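Local coordinates for protein phenylalanine ammonia-lyase (Rhodosporidium toruloides, PDB 1Y2M) that removes ammonia from L-phenylalanine and L-tyrosine without oxidation, giving trans-cinnamic and p-coumaric acid respectively, the committing step of phenylpropanoid metabolism, at residues 586-591 and 597-602; 550-555 and 576-581; 606-611 and 620-625; 538-543 and 638-643. One frame throughout, in Å; residues are numbered along the deposited sequence.

How the contacts relate
The four contacts tie together, two at a time, the successive helices 506-560, 570-587, 593-611 and 619-646; in contact 1 the 586-591 side is mostly the turn after helix 570-587. Contacts 2 and 4 share helix 506-560, and contacts 3 and 4 helix 619-646. Contacts 1, 2 and 3 are buried and touch one another; contact 4, about 27 Å from contact 3 between centres, is partly buried and stands apart. Chemistry follows place: contact 2 is aliphatic packing with one amide beside it, contact 3 sets a valine against a valine and a tryptophan, contact 1 buries a water-linked carboxylate, and contact 4 sets apolar groups beside charged chains. Contacts 1 and 3 also meet a second subunit.

Contact 1: 586-591 and 597-602; sequences EQTNSY and WHDAFS
Thr588 and Tyr591, first and last residues of a type I beta turn closed by Tyr591 N to Thr588 O (3.0 Å), both send CB toward Asp599 on helix 597-602, with 8.4 Å between the CA atoms of Thr588 and Ala600. The direct touches are loose. Thr588 CG2 lies 3.7 Å from Asp599 OD2, while the phenol meets the other oxygen, Tyr591 OH standing 3.9 Å from Asp599 OD1, too long for a hydrogen bond. Ring and carboxylate are turned 60° against each other, and the phenol runs nearly perpendicular to the aspartate side chain. Within the turn, Thr588 CB sits 3.7 Å above one face of the Tyr591 ring, toward its rim.

A water makes the polar link: it accepts from Thr588 OG1 at 2.7 Å and donates to Asp599 OD2 at 2.8 Å. With its CG trans to the backbone N (chi1 169°), Asp599 carries its carboxylate out from the helix to this water. OD2 also forms a salt bridge with Arg584, and Thr588 OG1 is hydrogen-bonded to Arg596 NE. Phe603 of the second subunit packs against Asp599. With an alanine here, Arg584 would probably be left without its carboxylate mate and the water without its acceptor.

Aspartate suits this place because it is short yet takes both a cation and a water. Arg584 probably offsets the cost of burying its charge, and the turn between helices 570-587 and 593-611 is linked to the second of them through the shared water.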
loop_
_atom_site.group_PDB
_atom_site.type_symbol
_atom_site.label_atom_id
_atom_site.label_comp_id
_atom_site.label_asym_id
_atom_site.label_seq_id
_atom_site.Cartn_x
_atom_site.Cartn_y
_atom_site.Cartn_z
ATOM N N GLU B 586 31.022 -20.860 22.010
ATOM C CA GLU B 586 30.043 -19.898 21.442
ATOM C C GLU B 586 29.457 -20.418 20.143
ATOM O O GLU B 586 28.343 -20.059 19.756
ATOM C CB GLU B 586 30.690 -18.532 21.214
ATOM C CG GLU B 586 29.781 -17.540 20.495
ATOM C CD GLU B 586 30.113 -16.056 20.747
ATOM O OE1 GLU B 586 30.791 -15.729 21.755
ATOM O OE2 GLU B 586 29.645 -15.218 19.931
ATOM N N GLN B 587 30.192 -21.276 19.456
ATOM C CA GLN B 587 29.793 -21.717 18.154
ATOM C C GLN B 587 29.275 -23.156 18.088
ATOM O O GLN B 587 28.796 -23.581 17.052
ATOM C CB GLN B 587 30.908 -21.427 17.137
ATOM C CG GLN B 587 32.070 -22.283 17.203
ATOM C CD GLN B 587 33.327 -21.709 16.507
ATOM O OE1 GLN B 587 34.399 -22.139 16.808
ATOM N NE2 GLN B 587 33.168 -20.785 15.558
ATOM N N THR B 588 29.327 -23.877 19.196
ATOM C CA THR B 588 28.817 -25.236 19.259
ATOM C C THR B 588 27.543 -25.323 20.099
ATOM O O THR B 588 27.200 -26.386 20.612
ATOM C CB THR B 588 29.867 -26.183 19.803
ATOM O OG1 THR B 588 30.283 -25.756 21.102
ATOM C CG2 THR B 588 31.087 -26.162 18.860
ATOM N N ASN B 589 26.776 -24.240 20.095
ATOM C CA ASN B 589 25.557 -24.157 20.855
ATOM C C ASN B 589 24.373 -24.965 20.255
ATOM O O ASN B 589 23.313 -25.055 20.888
ATOM C CB ASN B 589 25.181 -22.690 21.150
ATOM C CG ASN B 589 25.172 -21.789 19.880
ATOM O OD1 ASN B 589 25.874 -22.065 18.881
ATOM N ND2 ASN B 589 24.367 -20.699 19.922
ATOM N N SER B 590 24.592 -25.592 19.081
ATOM C CA SER B 590 23.630 -26.547 18.508
ATOM C C SER B 590 24.030 -27.994 18.697
ATOM O O SER B 590 23.333 -28.843 18.195
ATOM C CB SER B 590 23.411 -26.307 17.016
ATOM O OG SER B 590 23.004 -24.955 16.813
ATOM N N TYR B 591 25.172 -28.271 19.357
ATOM C CA TYR B 591 25.621 -29.615 19.630
ATOM C C TYR B 591 24.963 -30.149 20.870
ATOM O O TYR B 591 24.737 -29.403 21.840
ATOM C CB TYR B 591 27.134 -29.649 19.915
ATOM C CG TYR B 591 28.100 -29.524 18.754
ATOM C CD1 TYR B 591 29.251 -30.303 18.742
ATOM C CD2 TYR B 591 27.917 -28.617 17.726
ATOM C CE1 TYR B 591 30.165 -30.220 17.733
ATOM C CE2 TYR B 591 28.869 -28.524 16.695
ATOM C CZ TYR B 591 29.978 -29.333 16.727
ATOM O OH TYR B 591 30.947 -29.325 15.762
ATOM N N TRP B 597 31.147 -31.125 24.584
ATOM C CA TRP B 597 32.281 -31.005 25.518
ATOM C C TRP B 597 33.525 -31.742 25.035
ATOM O O TRP B 597 34.633 -31.292 25.266
ATOM C CB TRP B 597 31.861 -31.408 26.932
ATOM C CG TRP B 597 31.079 -30.255 27.533
ATOM C CD1 TRP B 597 29.745 -30.186 27.768
ATOM C CD2 TRP B 597 31.623 -28.987 27.870
ATOM N NE1 TRP B 597 29.422 -28.958 28.268
ATOM C CE2 TRP B 597 30.559 -28.198 28.352
ATOM C CE3 TRP B 597 32.913 -28.431 27.811
ATOM C CZ2 TRP B 597 30.747 -26.878 28.772
ATOM C CZ3 TRP B 597 33.102 -27.126 28.255
ATOM C CH2 TRP B 597 32.012 -26.368 28.732
ATOM N N HIS B 598 33.355 -32.875 24.366
ATOM C CA HIS B 598 34.483 -33.544 23.770
ATOM C C HIS B 598 35.080 -32.709 22.645
ATOM O O HIS B 598 36.287 -32.646 22.521
ATOM C CB HIS B 598 34.114 -34.965 23.350
ATOM C CG HIS B 598 33.986 -35.879 24.521
ATOM N ND1 HIS B 598 35.079 -36.409 25.177
ATOM C CD2 HIS B 598 32.898 -36.306 25.199
ATOM C CE1 HIS B 598 34.672 -37.123 26.206
ATOM N NE2 HIS B 598 33.354 -37.091 26.236
ATOM N N ASP B 599 34.234 -32.056 21.866
ATOM C CA ASP B 599 34.727 -31.131 20.844
ATOM C C ASP B 599 35.546 -29.955 21.434
ATOM O O ASP B 599 36.680 -29.645 21.009
ATOM C CB ASP B 599 33.532 -30.634 20.012
ATOM C CG ASP B 599 33.907 -29.473 19.106
ATOM O OD1 ASP B 599 34.212 -29.736 17.906
ATOM O OD2 ASP B 599 33.990 -28.333 19.608
ATOM N N ALA B 600 34.995 -29.338 22.456
ATOM C CA ALA B 600 35.670 -28.179 23.079
ATOM C C ALA B 600 37.049 -28.520 23.626
ATOM O O ALA B 600 38.045 -27.806 23.398
ATOM C CB ALA B 600 34.819 -27.618 24.182
ATOM N N PHE B 601 37.128 -29.601 24.378
ATOM C CA PHE B 601 38.407 -30.026 24.922
ATOM C C PHE B 601 39.357 -30.626 23.907
ATOM O O PHE B 601 40.573 -30.617 24.150
ATOM C CB PHE B 601 38.227 -30.879 26.190
ATOM C CG PHE B 601 37.918 -30.037 27.383
ATOM C CD1 PHE B 601 38.965 -29.366 28.012
ATOM C CD2 PHE B 601 36.610 -29.826 27.835
ATOM C CE1 PHE B 601 38.753 -28.535 29.077
ATOM C CE2 PHE B 601 36.390 -28.999 28.914
ATOM C CZ PHE B 601 37.474 -28.339 29.548
ATOM N N SER B 602 38.842 -31.137 22.798
ATOM C CA SER B 602 39.694 -31.559 21.696
ATOM C C SER B 602 40.447 -30.342 21.161
ATOM O O SER B 602 41.663 -30.368 21.012
ATOM C CB SER B 602 38.901 -32.214 20.583
ATOM O OG SER B 602 39.786 -32.605 19.542
HETATM O O HOH W 1 32.384 -27.410 21.674
#

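Contact 2: 550-555 and 576-581; sequences PAIVSL and KVNKTL
Ile552 points from helix 550-555 into the space between Val577, Asn578 and Leu581 of helix 576-581, the two short axes passing 11.2 Å apart at 130°. Its shape decides who meets whom. CG1 is trans to the carbonyl carbon (chi1 -74°) and the chain then runs extended (chi2 162°), which carries CD1 well across the gap. There CD1 meets Leu581 CD1 tip to tip at 3.9 Å. The same methyl touches Asn578 OD1 at 3.5 Å, and the branch methyl Ile552 CG2 reaches that oxygen too, at 3.6 Å. CG2 also faces Val577 CG1, more distantly, at 4.3 Å.

Asn578 starts out beside the interface, yet its amide end swings nearer, laying the carbonyl oxygen against the fork of the isoleucine, whose side chain it crosses at a slant. Leu581 continues onto Ala600 of helix 593-611. On another side of helix 576-581, Thr580 OG1 makes a probable hydrogen bond with Thr607 OG1 of that same helix.

A branched, two-armed isoleucine suits a wide helix separation, since one residue spans it in two directions. The chemistry is dispersion between methyl groups, with an amide oxygen beside them, so the joint between the helices rests on shape more than on directed bonds.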
loop_
_atom_site.group_PDB
_atom_site.type_symbol
_atom_site.label_atom_id
_atom_site.label_comp_id
_atom_site.label_asym_id
_atom_site.label_seq_id
_atom_site.Cartn_x
_atom_site.Cartn_y
_atom_site.Cartn_z
ATOM N N PRO B 550 37.165 -22.597 38.123
ATOM C CA PRO B 550 38.027 -23.293 39.053
ATOM C C PRO B 550 38.356 -24.746 38.705
ATOM O O PRO B 550 39.478 -25.222 38.950
ATOM C CB PRO B 550 37.232 -23.224 40.368
ATOM C CG PRO B 550 36.459 -21.981 40.231
ATOM C CD PRO B 550 36.019 -21.964 38.811
ATOM N N ALA B 551 37.362 -25.452 38.168
ATOM C CA ALA B 551 37.519 -26.857 37.769
ATOM C C ALA B 551 38.605 -27.020 36.685
ATOM O O ALA B 551 39.407 -27.962 36.716
ATOM C CB ALA B 551 36.172 -27.427 37.286
ATOM N N ILE B 552 38.627 -26.086 35.751
ATOM C CA ILE B 552 39.641 -26.057 34.675
ATOM C C ILE B 552 41.032 -25.947 35.269
ATOM O O ILE B 552 41.931 -26.749 34.977
ATOM C CB ILE B 552 39.385 -24.882 33.738
ATOM C CG1 ILE B 552 38.177 -25.178 32.865
ATOM C CG2 ILE B 552 40.624 -24.581 32.809
ATOM C CD1 ILE B 552 37.578 -23.949 32.227
ATOM N N VAL B 553 41.192 -24.947 36.119
ATOM C CA VAL B 553 42.476 -24.728 36.775
ATOM C C VAL B 553 42.904 -25.995 37.507
ATOM O O VAL B 553 44.062 -26.434 37.434
ATOM C CB VAL B 553 42.392 -23.522 37.725
ATOM C CG1 VAL B 553 43.690 -23.375 38.505
ATOM C CG2 VAL B 553 42.069 -22.250 36.942
ATOM N N SER B 554 41.979 -26.573 38.261
ATOM C CA SER B 554 42.263 -27.732 39.075
ATOM C C SER B 554 42.698 -28.939 38.262
ATOM O O SER B 554 43.655 -29.637 38.615
ATOM C CB SER B 554 41.033 -28.088 39.893
ATOM O OG SER B 554 41.214 -29.341 40.535
ATOM N N LEU B 555 41.980 -29.185 37.157
ATOM C CA LEU B 555 42.308 -30.321 36.285
ATOM C C LEU B 555 43.648 -30.108 35.604
ATOM O O LEU B 555 44.426 -31.042 35.452
ATOM C CB LEU B 555 41.210 -30.550 35.243
ATOM C CG LEU B 555 39.994 -31.318 35.774
ATOM C CD1 LEU B 555 38.785 -31.120 34.870
ATOM C CD2 LEU B 555 40.305 -32.800 35.976
ATOM N N LYS B 576 45.177 -19.357 27.918
ATOM C CA LYS B 576 44.956 -19.709 26.515
ATOM C C LYS B 576 43.933 -20.830 26.386
ATOM O O LYS B 576 43.106 -20.835 25.452
ATOM C CB LYS B 576 46.281 -20.053 25.838
ATOM C CG LYS B 576 47.176 -18.822 25.593
ATOM C CD LYS B 576 48.382 -19.189 24.716
ATOM C CE LYS B 576 49.373 -18.061 24.552
ATOM N NZ LYS B 576 48.708 -16.827 24.118
ATOM N N VAL B 577 43.916 -21.755 27.333
ATOM C CA VAL B 577 42.880 -22.813 27.363
ATOM C C VAL B 577 41.507 -22.180 27.564
ATOM O O VAL B 577 40.578 -22.504 26.843
ATOM C CB VAL B 577 43.172 -23.926 28.403
ATOM C CG1 VAL B 577 41.940 -24.750 28.738
ATOM C CG2 VAL B 577 44.253 -24.844 27.874
ATOM N N ASN B 578 41.385 -21.252 28.500
ATOM C CA ASN B 578 40.126 -20.537 28.695
ATOM C C ASN B 578 39.683 -19.806 27.443
ATOM O O ASN B 578 38.498 -19.825 27.075
ATOM C CB ASN B 578 40.255 -19.541 29.871
ATOM C CG ASN B 578 40.263 -20.209 31.263
ATOM O OD1 ASN B 578 39.770 -21.305 31.457
ATOM N ND2 ASN B 578 40.819 -19.504 32.236
ATOM N N LYS B 579 40.609 -19.191 26.722
ATOM C CA LYS B 579 40.215 -18.437 25.571
ATOM C C LYS B 579 39.765 -19.379 24.462
ATOM O O LYS B 579 38.811 -19.090 23.749
ATOM C CB LYS B 579 41.343 -17.583 25.055
ATOM C CG LYS B 579 41.729 -16.422 25.962
ATOM C CD LYS B 579 42.661 -15.357 25.327
ATOM C CE LYS B 579 43.322 -15.761 24.020
ATOM N NZ LYS B 579 42.424 -15.532 22.838
ATOM N N THR B 580 40.461 -20.504 24.335
ATOM C CA THR B 580 40.093 -21.446 23.279
ATOM C C THR B 580 38.710 -22.044 23.568
ATOM O O THR B 580 37.854 -22.164 22.662
ATOM C CB THR B 580 41.129 -22.549 23.186
ATOM O OG1 THR B 580 42.386 -22.004 22.745
ATOM C CG2 THR B 580 40.657 -23.707 22.252
ATOM N N LEU B 581 38.482 -22.431 24.814
ATOM C CA LEU B 581 37.177 -22.977 25.187
ATOM C C LEU B 581 36.048 -21.952 24.954
ATOM O O LEU B 581 35.000 -22.251 24.367
ATOM C CB LEU B 581 37.189 -23.432 26.622
ATOM C CG LEU B 581 38.065 -24.630 26.983
ATOM C CD1 LEU B 581 38.208 -24.674 28.498
ATOM C CD2 LEU B 581 37.457 -25.926 26.416
#

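Contact 3: 606-611 and 620-625; sequences GTVVEV and AAVNAW
Val608 serves both kinds of packing here, one methyl for each partner on helix 620-625. The first kind is aliphatic: Val608 CG1 and Val622 CG1 approach end on at 4.0 Å, with Val622 CG2 at 4.1 Å from the same Val608 CG1. Val608 holds CG1 trans to its backbone N (chi1 175°), which sends that methyl to Val622 and leaves CG2 for Trp625. The CA atoms of Val608 and Val622 come within 7.6 Å.

The second kind is aliphatic on aromatic. Val608 CG2 touches the six-membered end of the Trp625 indole, 3.6 Å from CZ3 and 3.9 Å from CH2, arriving at a slant. The indole goes on to other aromatic neighbours: Phe601 and His559 meet it edge-to-face, and Phe560 at about 45°, so it joins helices 506-560, 593-611 and 619-646. Nearby, Val609 packs on Val609 of the second subunit.

With a glycine in place of Val608, a gap would probably open beside Val622 and the outer corner of the indole would lose its methyl support. Compact valines let the helices come close, while the broad indole extends the apolar surface to further aromatic rings. With every touching group apolar and buried, this contact implies adhesion by the hydrophobic effect and close fit.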
loop_
_atom_site.group_PDB
_atom_site.type_symbol
_atom_site.label_atom_id
_atom_site.label_comp_id
_atom_site.label_asym_id
_atom_site.label_seq_id
_atom_site.Cartn_x
_atom_site.Cartn_y
_atom_site.Cartn_z
ATOM N N GLY B 606 44.774 -29.063 21.445
ATOM C CA GLY B 606 45.688 -28.412 20.488
ATOM C C GLY B 606 46.426 -27.246 21.126
ATOM O O GLY B 606 47.617 -27.098 20.921
ATOM N N THR B 607 45.725 -26.498 21.983
ATOM C CA THR B 607 46.352 -25.367 22.693
ATOM C C THR B 607 47.390 -25.925 23.672
ATOM O O THR B 607 48.529 -25.409 23.807
ATOM C CB THR B 607 45.274 -24.520 23.390
ATOM O OG1 THR B 607 44.407 -23.926 22.394
ATOM C CG2 THR B 607 45.945 -23.442 24.241
ATOM N N VAL B 608 47.049 -27.018 24.350
ATOM C CA VAL B 608 48.013 -27.657 25.238
ATOM C C VAL B 608 49.295 -28.085 24.507
ATOM O O VAL B 608 50.406 -27.867 24.988
ATOM C CB VAL B 608 47.418 -28.856 25.999
ATOM C CG1 VAL B 608 48.472 -29.588 26.846
ATOM C CG2 VAL B 608 46.223 -28.402 26.854
ATOM N N VAL B 609 49.130 -28.694 23.314
ATOM C CA VAL B 609 50.258 -29.126 22.512
ATOM C C VAL B 609 51.245 -27.954 22.253
ATOM O O VAL B 609 52.460 -28.141 22.332
ATOM C CB VAL B 609 49.801 -29.742 21.168
ATOM C CG1 VAL B 609 50.964 -29.901 20.205
ATOM C CG2 VAL B 609 49.129 -31.108 21.401
ATOM N N GLU B 610 50.698 -26.779 21.897
ATOM C CA GLU B 610 51.494 -25.597 21.652
ATOM C C GLU B 610 52.133 -25.079 22.939
ATOM O O GLU B 610 53.347 -24.935 23.037
ATOM C CB GLU B 610 50.656 -24.484 21.043
ATOM C CG GLU B 610 51.416 -23.217 20.760
ATOM C CD GLU B 610 50.632 -22.223 19.896
ATOM O OE1 GLU B 610 49.566 -22.591 19.332
ATOM O OE2 GLU B 610 51.099 -21.070 19.773
ATOM N N VAL B 611 51.291 -24.798 23.926
ATOM C CA VAL B 611 51.772 -24.096 25.130
ATOM C C VAL B 611 52.774 -24.947 25.918
ATOM O O VAL B 611 53.788 -24.447 26.449
ATOM C CB VAL B 611 50.597 -23.649 26.009
ATOM C CG1 VAL B 611 51.127 -23.076 27.304
ATOM C CG2 VAL B 611 49.758 -22.623 25.266
ATOM N N ALA B 620 49.189 -39.595 25.567
ATOM C CA ALA B 620 48.193 -40.295 26.391
ATOM C C ALA B 620 47.743 -39.415 27.568
ATOM O O ALA B 620 46.570 -39.390 27.949
ATOM C CB ALA B 620 48.752 -41.618 26.895
ATOM N N ALA B 621 48.706 -38.703 28.154
ATOM C CA ALA B 621 48.460 -37.838 29.317
ATOM C C ALA B 621 47.625 -36.632 28.952
ATOM O O ALA B 621 46.704 -36.247 29.679
ATOM C CB ALA B 621 49.754 -37.405 29.906
ATOM N N VAL B 622 47.928 -36.029 27.800
ATOM C CA VAL B 622 47.119 -34.918 27.310
ATOM C C VAL B 622 45.722 -35.415 26.961
ATOM O O VAL B 622 44.729 -34.757 27.289
ATOM C CB VAL B 622 47.773 -34.176 26.125
ATOM C CG1 VAL B 622 46.881 -33.069 25.693
ATOM C CG2 VAL B 622 49.101 -33.611 26.570
ATOM N N ASN B 623 45.620 -36.576 26.325
ATOM C CA ASN B 623 44.283 -37.076 25.959
ATOM C C ASN B 623 43.459 -37.385 27.217
ATOM O O ASN B 623 42.245 -37.174 27.270
ATOM C CB ASN B 623 44.401 -38.308 25.070
ATOM C CG ASN B 623 43.065 -38.724 24.431
ATOM O OD1 ASN B 623 42.367 -37.918 23.834
ATOM N ND2 ASN B 623 42.757 -40.018 24.514
ATOM N N ALA B 624 44.141 -37.898 28.238
ATOM C CA ALA B 624 43.488 -38.203 29.535
ATOM C C ALA B 624 42.908 -36.970 30.190
ATOM O O ALA B 624 41.802 -37.000 30.715
ATOM C CB ALA B 624 44.460 -38.875 30.458
ATOM N N TRP B 625 43.674 -35.881 30.179
ATOM C CA TRP B 625 43.187 -34.594 30.644
ATOM C C TRP B 625 41.936 -34.176 29.869
ATOM O O TRP B 625 40.892 -33.824 30.449
ATOM C CB TRP B 625 44.291 -33.552 30.494
ATOM C CG TRP B 625 43.805 -32.199 30.713
ATOM C CD1 TRP B 625 43.539 -31.602 31.909
ATOM C CD2 TRP B 625 43.480 -31.233 29.706
ATOM N NE1 TRP B 625 43.081 -30.327 31.716
ATOM C CE2 TRP B 625 43.025 -30.076 30.370
ATOM C CE3 TRP B 625 43.481 -31.241 28.299
ATOM C CZ2 TRP B 625 42.631 -28.940 29.693
ATOM C CZ3 TRP B 625 43.105 -30.096 27.638
ATOM C CH2 TRP B 625 42.683 -28.971 28.325
#

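Contact 4: 538-543 and 638-643; sequences RAIEFE and RQVRET
Ile540 and Glu543, one turn apart on helix 538-543, lie against Val640 of helix 638-643, where the short axes come within 9.7 Å at 128°. Glu543 can be followed outward. Its CB rests on Val640 CG1 at 3.8 Å, a purely aliphatic touch. CG, trans to the carbonyl carbon, begins the departure, and a bend at chi2 (-65°) turns the carboxylate away from the other helix. At the tip OE2 takes a salt bridge from Lys546 and a hydrogen bond with Tyr657 OH, while the side chain also packs on Pro653. Glutamate suits this spot because its carbon stem can face the valine while its charge leaves for polar company.

Val640 CG1 makes all of this valine's close touches. Besides Glu543 CB it meets Ile540 O at 3.8 Å and Ile540 CG2 at 4.0 Å; the isoleucine and valine side chains run past one another, pointing opposite ways. A beta-branched valine is short enough to let the helix backbone come this near, the CA atoms of Ile540 and Val640 being 6.7 Å apart. Arg641 adds a loose aliphatic touch from its stem, CG lying 4.5 Å from Ile540 CG2, and its side chain also packs on Leu593 of helix 593-611. Arginine fits here because its long carbon stem can lie beside the isoleucine.

An apolar strip with charged ends turned outward is consistent with amphipathic helices packing in a bundle. Here it joins the first and last of four successive helices, consistent with the helical extension that eukaryotic phenylalanine ammonia-lyases add to the histidase-like core.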
loop_
_atom_site.group_PDB
_atom_site.type_symbol
_atom_site.label_atom_id
_atom_site.label_comp_id
_atom_site.label_asym_id
_atom_site.label_seq_id
_atom_site.Cartn_x
_atom_site.Cartn_y
_atom_site.Cartn_z
ATOM N N ARG B 538 20.762 -18.179 30.134
ATOM C CA ARG B 538 21.972 -17.424 30.416
ATOM C C ARG B 538 22.399 -17.528 31.876
ATOM O O ARG B 538 23.586 -17.621 32.222
ATOM C CB ARG B 538 21.808 -15.970 30.015
ATOM C CG ARG B 538 23.148 -15.224 29.964
ATOM C CD ARG B 538 24.032 -15.662 28.823
ATOM N NE ARG B 538 23.641 -15.072 27.537
ATOM C CZ ARG B 538 24.205 -15.362 26.365
ATOM N NH1 ARG B 538 25.135 -16.320 26.314
ATOM N NH2 ARG B 538 23.849 -14.720 25.291
ATOM N N ALA B 539 21.417 -17.507 32.767
ATOM C CA ALA B 539 21.724 -17.628 34.202
ATOM C C ALA B 539 22.350 -18.989 34.513
ATOM O O ALA B 539 23.293 -19.035 35.339
ATOM C CB ALA B 539 20.486 -17.403 35.008
ATOM N N ILE B 540 21.835 -20.063 33.886
ATOM C CA ILE B 540 22.448 -21.407 33.980
ATOM C C ILE B 540 23.911 -21.391 33.502
ATOM O O ILE B 540 24.809 -21.933 34.162
ATOM C CB ILE B 540 21.618 -22.458 33.180
ATOM C CG1 ILE B 540 20.339 -22.732 33.926
ATOM C CG2 ILE B 540 22.383 -23.735 32.978
ATOM C CD1 ILE B 540 19.261 -23.472 33.072
ATOM N N GLU B 541 24.148 -20.726 32.384
ATOM C CA GLU B 541 25.505 -20.558 31.877
ATOM C C GLU B 541 26.387 -19.870 32.907
ATOM O O GLU B 541 27.499 -20.314 33.181
ATOM C CB GLU B 541 25.505 -19.758 30.596
ATOM C CG GLU B 541 26.872 -19.401 30.072
ATOM C CD GLU B 541 26.820 -18.487 28.847
ATOM O OE1 GLU B 541 25.787 -18.434 28.146
ATOM O OE2 GLU B 541 27.812 -17.781 28.601
ATOM N N PHE B 542 25.878 -18.803 33.501
ATOM C CA PHE B 542 26.636 -18.091 34.538
ATOM C C PHE B 542 26.911 -18.941 35.771
ATOM O O PHE B 542 28.035 -18.931 36.295
ATOM C CB PHE B 542 25.904 -16.829 34.948
ATOM C CG PHE B 542 26.080 -15.670 33.989
ATOM C CD1 PHE B 542 26.597 -15.836 32.713
ATOM C CD2 PHE B 542 25.717 -14.397 34.392
ATOM C CE1 PHE B 542 26.732 -14.742 31.825
ATOM C CE2 PHE B 542 25.851 -13.313 33.536
ATOM C CZ PHE B 542 26.355 -13.486 32.260
ATOM N N GLU B 543 25.903 -19.695 36.233
ATOM C CA GLU B 543 26.119 -20.595 37.385
ATOM C C GLU B 543 27.155 -21.662 37.086
ATOM O O GLU B 543 28.022 -21.958 37.931
ATOM C CB GLU B 543 24.827 -21.283 37.830
ATOM C CG GLU B 543 23.818 -20.318 38.378
ATOM C CD GLU B 543 24.288 -19.652 39.636
ATOM O OE1 GLU B 543 24.635 -20.372 40.587
ATOM O OE2 GLU B 543 24.359 -18.413 39.669
ATOM N N ARG B 638 24.984 -31.056 33.956
ATOM C CA ARG B 638 23.785 -31.773 34.375
ATOM C C ARG B 638 23.391 -31.329 35.790
ATOM O O ARG B 638 22.202 -31.132 36.087
ATOM C CB ARG B 638 24.008 -33.279 34.291
ATOM C CG ARG B 638 24.117 -33.757 32.869
ATOM C CD ARG B 638 24.027 -35.261 32.748
ATOM N NE ARG B 638 24.175 -35.742 31.365
ATOM C CZ ARG B 638 25.079 -36.624 30.960
ATOM N NH1 ARG B 638 25.933 -37.177 31.817
ATOM N NH2 ARG B 638 25.093 -36.985 29.682
ATOM N N GLN B 639 24.390 -31.132 36.655
ATOM C CA GLN B 639 24.093 -30.772 38.054
ATOM C C GLN B 639 23.541 -29.362 38.182
ATOM O O GLN B 639 22.552 -29.133 38.893
ATOM C CB GLN B 639 25.240 -31.069 39.021
ATOM C CG GLN B 639 26.464 -30.232 39.039
ATOM C CD GLN B 639 27.536 -30.797 40.068
ATOM O OE1 GLN B 639 27.742 -32.017 40.173
ATOM N NE2 GLN B 639 28.194 -29.904 40.798
ATOM N N VAL B 640 24.090 -28.444 37.405
ATOM C CA VAL B 640 23.598 -27.066 37.407
ATOM C C VAL B 640 22.164 -26.983 36.848
ATOM O O VAL B 640 21.307 -26.274 37.391
ATOM C CB VAL B 640 24.537 -26.142 36.619
ATOM C CG1 VAL B 640 23.973 -24.766 36.486
ATOM C CG2 VAL B 640 25.907 -26.096 37.321
ATOM N N ARG B 641 21.908 -27.733 35.785
ATOM C CA ARG B 641 20.560 -27.825 35.282
ATOM C C ARG B 641 19.608 -28.402 36.336
ATOM O O ARG B 641 18.533 -27.852 36.566
ATOM C CB ARG B 641 20.506 -28.711 34.077
ATOM C CG ARG B 641 21.086 -28.029 32.893
ATOM C CD ARG B 641 21.318 -29.064 31.784
ATOM N NE ARG B 641 21.682 -28.492 30.492
ATOM C CZ ARG B 641 21.965 -29.248 29.432
ATOM N NH1 ARG B 641 21.924 -30.562 29.513
ATOM N NH2 ARG B 641 22.218 -28.680 28.278
ATOM N N GLU B 642 20.004 -29.485 37.002
ATOM C CA GLU B 642 19.104 -30.084 37.997
ATOM C C GLU B 642 18.834 -29.127 39.137
ATOM O O GLU B 642 17.694 -29.045 39.619
ATOM C CB GLU B 642 19.645 -31.402 38.528
ATOM C CG GLU B 642 19.212 -32.561 37.770
ATOM C CD GLU B 642 17.707 -32.612 37.588
ATOM O OE1 GLU B 642 16.947 -32.499 38.570
ATOM O OE2 GLU B 642 17.293 -32.774 36.440
ATOM N N THR B 643 19.857 -28.376 39.546
ATOM C CA THR B 643 19.686 -27.406 40.617
ATOM C C THR B 643 18.625 -26.371 40.213
ATOM O O THR B 643 17.729 -26.069 41.016
ATOM C CB THR B 643 20.986 -26.728 40.948
ATOM O OG1 THR B 643 21.885 -27.688 41.492
ATOM C CG2 THR B 643 20.774 -25.587 41.926
#